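Long-range contact in leucyl-tRNA synthetase (Giardia intestinalis, PDB 3PZ6), which probably joins leucine to its tRNA at the expense of ATP, and is represented here by its CP1 domain, which edits mischarged tRNA: residues G13-L25 / A155-I167. The protein carries 2 engineered substitutions. Residues are numbered along the deposited sequence; the frame is centred on the assembly and turned at random.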
loop_
_atom_site.group_PDB
_atom_site.type_symbol
_atom_site.label_atom_id
_atom_site.label_comp_id
_atom_site.label_asym_id
_atom_site.label_seq_id
_atom_site.Cartn_x
_atom_site.Cartn_y
_atom_site.Cartn_z
ATOM N N GLY A 13 -6.151 -4.105 -7.919
ATOM C CA GLY A 13 -4.728 -3.950 -7.668
ATOM C C GLY A 13 -4.351 -2.487 -7.633
ATOM O O GLY A 13 -4.312 -1.834 -8.667
ATOM N N ILE A 14 -4.068 -1.976 -6.439
ATOM C CA ILE A 14 -3.763 -0.564 -6.255
ATOM C C ILE A 14 -2.338 -0.268 -6.701
ATOM O O ILE A 14 -1.402 -0.952 -6.294
ATOM C CB ILE A 14 -3.988 -0.123 -4.784
ATOM C CG1 ILE A 14 -5.421 -0.426 -4.327
ATOM C CG2 ILE A 14 -3.676 1.354 -4.596
ATOM C CD1 ILE A 14 -6.531 0.342 -5.054
ATOM N N LYS A 15 -2.183 0.745 -7.548
ATOM C CA LYS A 15 -0.873 1.132 -8.046
ATOM C C LYS A 15 -0.170 2.073 -7.070
ATOM O O LYS A 15 -0.415 3.281 -7.059
ATOM C CB LYS A 15 -0.977 1.763 -9.434
ATOM C CG LYS A 15 -1.232 0.762 -10.553
ATOM C CD LYS A 15 -1.722 1.434 -11.825
ATOM C CE LYS A 15 -0.594 2.099 -12.602
ATOM N NZ LYS A 15 -1.034 2.485 -13.978
ATOM N N LEU A 16 0.695 1.501 -6.241
ATOM C CA LEU A 16 1.485 2.283 -5.309
ATOM C C LEU A 16 2.781 2.694 -5.995
ATOM O O LEU A 16 3.669 1.867 -6.214
ATOM C CB LEU A 16 1.759 1.481 -4.037
ATOM C CG LEU A 16 0.565 0.917 -3.270
ATOM C CD1 LEU A 16 1.057 -0.042 -2.191
ATOM C CD2 LEU A 16 -0.287 2.023 -2.658
ATOM N N GLU A 17 2.882 3.972 -6.345
ATOM C CA GLU A 17 4.016 4.452 -7.126
ATOM C C GLU A 17 5.264 4.595 -6.269
ATOM O O GLU A 17 5.284 5.361 -5.302
ATOM C CB GLU A 17 3.692 5.781 -7.817
ATOM C CG GLU A 17 4.673 6.143 -8.935
ATOM C CD GLU A 17 4.474 7.548 -9.500
ATOM O OE1 GLU A 17 5.489 8.178 -9.878
ATOM O OE2 GLU A 17 3.317 8.022 -9.573
ATOM N N LEU A 18 6.301 3.853 -6.632
ATOM C CA LEU A 18 7.598 4.016 -6.009
ATOM C C LEU A 18 8.141 5.377 -6.414
ATOM O O LEU A 18 8.421 5.621 -7.584
ATOM C CB LEU A 18 8.548 2.897 -6.431
ATOM C CG LEU A 18 9.896 2.815 -5.710
ATOM C CD1 LEU A 18 9.721 2.475 -4.237
ATOM C CD2 LEU A 18 10.773 1.781 -6.384
ATOM N N ILE A 19 8.253 6.263 -5.432
ATOM C CA ILE A 19 8.663 7.644 -5.653
ATOM C C ILE A 19 10.060 7.727 -6.254
ATOM O O ILE A 19 10.997 7.109 -5.763
ATOM C CB ILE A 19 8.581 8.462 -4.345
ATOM C CG1 ILE A 19 7.138 8.472 -3.831
ATOM C CG2 ILE A 19 9.098 9.880 -4.554
ATOM C CD1 ILE A 19 6.970 9.068 -2.459
ATOM N N ASN A 20 10.181 8.482 -7.338
ATOM C CA ASN A 20 11.470 8.723 -7.960
ATOM C C ASN A 20 12.006 10.066 -7.489
ATOM O O ASN A 20 11.529 11.125 -7.909
ATOM C CB ASN A 20 11.352 8.673 -9.485
ATOM C CG ASN A 20 12.675 8.381 -10.171
ATOM O OD1 ASN A 20 13.724 8.896 -9.786
ATOM N ND2 ASN A 20 12.625 7.552 -11.209
ATOM N N TYR A 21 12.994 10.008 -6.601
ATOM C CA TYR A 21 13.560 11.208 -6.004
ATOM C C TYR A 21 14.510 11.939 -6.943
ATOM O O TYR A 21 14.807 13.117 -6.732
ATOM C CB TYR A 21 14.229 10.877 -4.671
ATOM C CG TYR A 21 13.227 10.509 -3.596
ATOM C CD1 TYR A 21 12.610 11.498 -2.833
ATOM C CD2 TYR A 21 12.881 9.180 -3.357
ATOM C CE1 TYR A 21 11.686 11.177 -1.854
ATOM C CE2 TYR A 21 11.955 8.848 -2.377
ATOM C CZ TYR A 21 11.365 9.855 -1.630
ATOM O OH TYR A 21 10.447 9.553 -0.658
ATOM N N THR A 22 14.982 11.239 -7.973
ATOM C CA THR A 22 15.796 11.852 -9.014
ATOM C C THR A 22 14.938 12.805 -9.838
ATOM O O THR A 22 15.276 13.984 -9.976
ATOM C CB THR A 22 16.461 10.790 -9.920
ATOM O OG1 THR A 22 17.475 10.098 -9.180
ATOM C CG2 THR A 22 17.094 11.433 -11.147
ATOM N N THR A 23 13.821 12.298 -10.362
ATOM C CA THR A 23 12.909 13.110 -11.165
ATOM C C THR A 23 12.471 14.356 -10.391
ATOM O O THR A 23 12.610 15.478 -10.887
ATOM C CB THR A 23 11.670 12.312 -11.648
ATOM O OG1 THR A 23 10.880 11.903 -10.523
ATOM C CG2 THR A 23 12.087 11.087 -12.465
ATOM N N LEU A 24 11.979 14.147 -9.170
ATOM C CA LEU A 24 11.518 15.229 -8.293
ATOM C C LEU A 24 12.561 16.327 -8.089
ATOM O O LEU A 24 12.215 17.508 -8.005
ATOM C CB LEU A 24 11.078 14.671 -6.928
ATOM C CG LEU A 24 9.630 14.231 -6.650
ATOM C CD1 LEU A 24 8.688 15.427 -6.542
ATOM C CD2 LEU A 24 9.098 13.213 -7.661
ATOM N N LEU A 25 13.830 15.933 -8.012
ATOM C CA LEU A 25 14.929 16.877 -7.812
ATOM C C LEU A 25 15.260 17.640 -9.102
ATOM O O LEU A 25 15.710 18.790 -9.055
ATOM C CB LEU A 25 16.166 16.148 -7.276
ATOM C CG LEU A 25 17.210 16.940 -6.483
ATOM C CD1 LEU A 25 16.609 17.563 -5.226
ATOM C CD2 LEU A 25 18.392 16.048 -6.121
ATOM N N ALA A 155 10.883 1.430 1.743
ATOM C CA ALA A 155 10.777 2.314 0.589
ATOM C C ALA A 155 9.576 3.235 0.776
ATOM O O ALA A 155 8.736 2.994 1.649
ATOM C CB ALA A 155 10.622 1.510 -0.682
ATOM N N THR A 156 9.500 4.291 -0.030
ATOM C CA THR A 156 8.366 5.204 0.036
ATOM C C THR A 156 7.574 5.172 -1.252
ATOM O O THR A 156 8.143 5.152 -2.345
ATOM C CB THR A 156 8.772 6.665 0.317
ATOM O OG1 THR A 156 9.622 7.122 -0.728
ATOM C CG2 THR A 156 9.496 6.791 1.615
ATOM N N VAL A 157 6.256 5.166 -1.113
ATOM C CA VAL A 157 5.381 5.173 -2.264
ATOM C C VAL A 157 4.370 6.315 -2.188
ATOM O O VAL A 157 4.114 6.867 -1.112
ATOM C CB VAL A 157 4.684 3.780 -2.504
ATOM C CG1 VAL A 157 5.721 2.714 -2.918
ATOM C CG2 VAL A 157 3.867 3.321 -1.288
ATOM N N ARG A 158 3.830 6.684 -3.345
ATOM C CA ARG A 158 2.742 7.645 -3.427
ATOM C C ARG A 158 1.490 6.792 -3.444
ATOM O O ARG A 158 1.294 6.001 -4.367
ATOM C CB ARG A 158 2.857 8.466 -4.712
ATOM C CG ARG A 158 2.248 9.876 -4.652
ATOM C CD ARG A 158 3.328 10.983 -4.561
ATOM N NE ARG A 158 4.191 11.005 -5.751
ATOM C CZ ARG A 158 5.371 11.623 -5.842
ATOM N NH1 ARG A 158 5.869 12.305 -4.811
ATOM N NH2 ARG A 158 6.060 11.549 -6.977
ATOM N N ALA A 159 0.666 6.904 -2.407
ATOM C CA ALA A 159 -0.549 6.103 -2.323
ATOM C C ALA A 159 -1.756 6.851 -2.865
ATOM O O ALA A 159 -2.072 7.950 -2.413
ATOM C CB ALA A 159 -0.804 5.655 -0.903
ATOM N N PRO A 160 -2.451 6.251 -3.835
ATOM C CA PRO A 160 -3.629 6.904 -4.383
ATOM C C PRO A 160 -4.699 7.171 -3.322
ATOM O O PRO A 160 -4.873 6.368 -2.397
ATOM C CB PRO A 160 -4.138 5.897 -5.415
ATOM C CG PRO A 160 -3.537 4.613 -5.039
ATOM C CD PRO A 160 -2.229 4.919 -4.426
ATOM N N LEU A 161 -5.373 8.317 -3.464
ATOM C CA LEU A 161 -6.517 8.743 -2.635
ATOM C C LEU A 161 -6.183 9.137 -1.196
ATOM O O LEU A 161 -6.937 9.884 -0.566
ATOM C CB LEU A 161 -7.646 7.708 -2.676
ATOM C CG LEU A 161 -8.733 7.846 -3.753
ATOM C CD1 LEU A 161 -8.231 8.459 -5.067
ATOM C CD2 LEU A 161 -9.376 6.489 -3.997
ATOM N N SER A 162 -5.058 8.644 -0.688
ATOM C CA SER A 162 -4.544 9.035 0.625
ATOM C C SER A 162 -4.137 10.520 0.650
ATOM O O SER A 162 -3.564 11.027 -0.323
ATOM C CB SER A 162 -3.351 8.156 0.990
ATOM O OG SER A 162 -2.876 8.442 2.292
ATOM N N PRO A 163 -4.468 11.232 1.741
ATOM C CA PRO A 163 -3.980 12.598 1.935
ATOM C C PRO A 163 -2.492 12.648 2.272
ATOM O O PRO A 163 -1.894 13.720 2.244
ATOM C CB PRO A 163 -4.799 13.099 3.132
ATOM C CG PRO A 163 -5.262 11.873 3.816
ATOM C CD PRO A 163 -5.492 10.875 2.738
ATOM N N TYR A 164 -1.902 11.504 2.602
ATOM C CA TYR A 164 -0.472 11.449 2.878
ATOM C C TYR A 164 0.329 11.565 1.582
ATOM O O TYR A 164 0.047 10.866 0.611
ATOM C CB TYR A 164 -0.121 10.162 3.627
ATOM C CG TYR A 164 -0.633 10.125 5.052
ATOM C CD1 TYR A 164 -0.285 11.124 5.965
ATOM C CD2 TYR A 164 -1.455 9.088 5.491
ATOM C CE1 TYR A 164 -0.745 11.094 7.278
ATOM C CE2 TYR A 164 -1.917 9.046 6.802
ATOM C CZ TYR A 164 -1.563 10.055 7.692
ATOM O OH TYR A 164 -2.016 10.024 9.001
ATOM N N GLU A 165 1.309 12.461 1.565
ATOM C CA GLU A 165 2.081 12.734 0.348
ATOM C C GLU A 165 3.002 11.567 -0.024
ATOM O O GLU A 165 3.368 11.393 -1.195
ATOM C CB GLU A 165 2.837 14.067 0.456
ATOM C CG GLU A 165 3.950 14.157 1.513
ATOM C CD GLU A 165 3.469 14.178 2.979
ATOM O OE1 GLU A 165 4.317 14.420 3.869
ATOM O OE2 GLU A 165 2.267 13.946 3.261
ATOM N N GLN A 166 3.361 10.769 0.981
ATOM C CA GLN A 166 4.046 9.499 0.780
ATOM C C GLN A 166 3.802 8.589 1.974
ATOM O O GLN A 166 3.422 9.053 3.037
ATOM C CB GLN A 166 5.551 9.698 0.568
ATOM C CG GLN A 166 6.348 10.115 1.806
ATOM C CD GLN A 166 6.388 11.614 1.975
ATOM O OE1 GLN A 166 6.665 12.347 1.022
ATOM N NE2 GLN A 166 6.103 12.084 3.182
ATOM N N ILE A 167 4.020 7.293 1.785
ATOM C CA ILE A 167 3.972 6.329 2.887
ATOM C C ILE A 167 5.119 5.335 2.751
ATOM O O ILE A 167 5.760 5.274 1.711
ATOM C CB ILE A 167 2.607 5.592 2.977
ATOM C CG1 ILE A 167 2.252 4.918 1.648
ATOM C CG2 ILE A 167 1.503 6.548 3.435
ATOM C CD1 ILE A 167 0.925 4.152 1.667
#
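E17 and R158 face each other as a hydrogen-bonded antiparallel pair: R158 N gives to E17 O at 2.8 Å, and E17 N returns a longer bond to R158 O. Two residues further along, I19 N reaches T156 O, just past the end of strand 10-18. L18 and V157, the non-hydrogen-bonded pair between these links, turn their side chains to the other face of the sheet. There L18 CD1 meets A155 CB at 3.8 Å, and L16 CB lies against V157 CG2. At the far end P160 sets its ring against I14 CG2 and L16 CD2.

In I19, chi1 of -61° and an extended chi2 bring CD1 to Q166 CB, while CG2 sits over the centre of the Y21 ring. The Y21 side chain meets that of T156 at about a right angle, and OH and OG1 share a hydrogen bond (2.6 Å); OG1 lies at the ring edge, in its plane. N63 of helix 61-71 closes this end by bonding to both T156 O and I19 O.

Matters are looser toward solvent. The R158 chain bends at chi2 (105°) and chi3 to lay its guanidinium across I19, CG1 over one face, and the poorly ordered L24 brings CD2 to the edge at NH2. E17 OE1 stays 4.5 Å from R158 NH2, too far for a salt bridge, and has a weak, long ion pair with K79.

Strand 10-18 also pairs with 79-86 and 301-305, and this ladder adds the short strand 156-158 to the same mixed sheet of CP1, the editing domain that leucyl-tRNA synthetase shares with the isoleucyl and valyl enzymes.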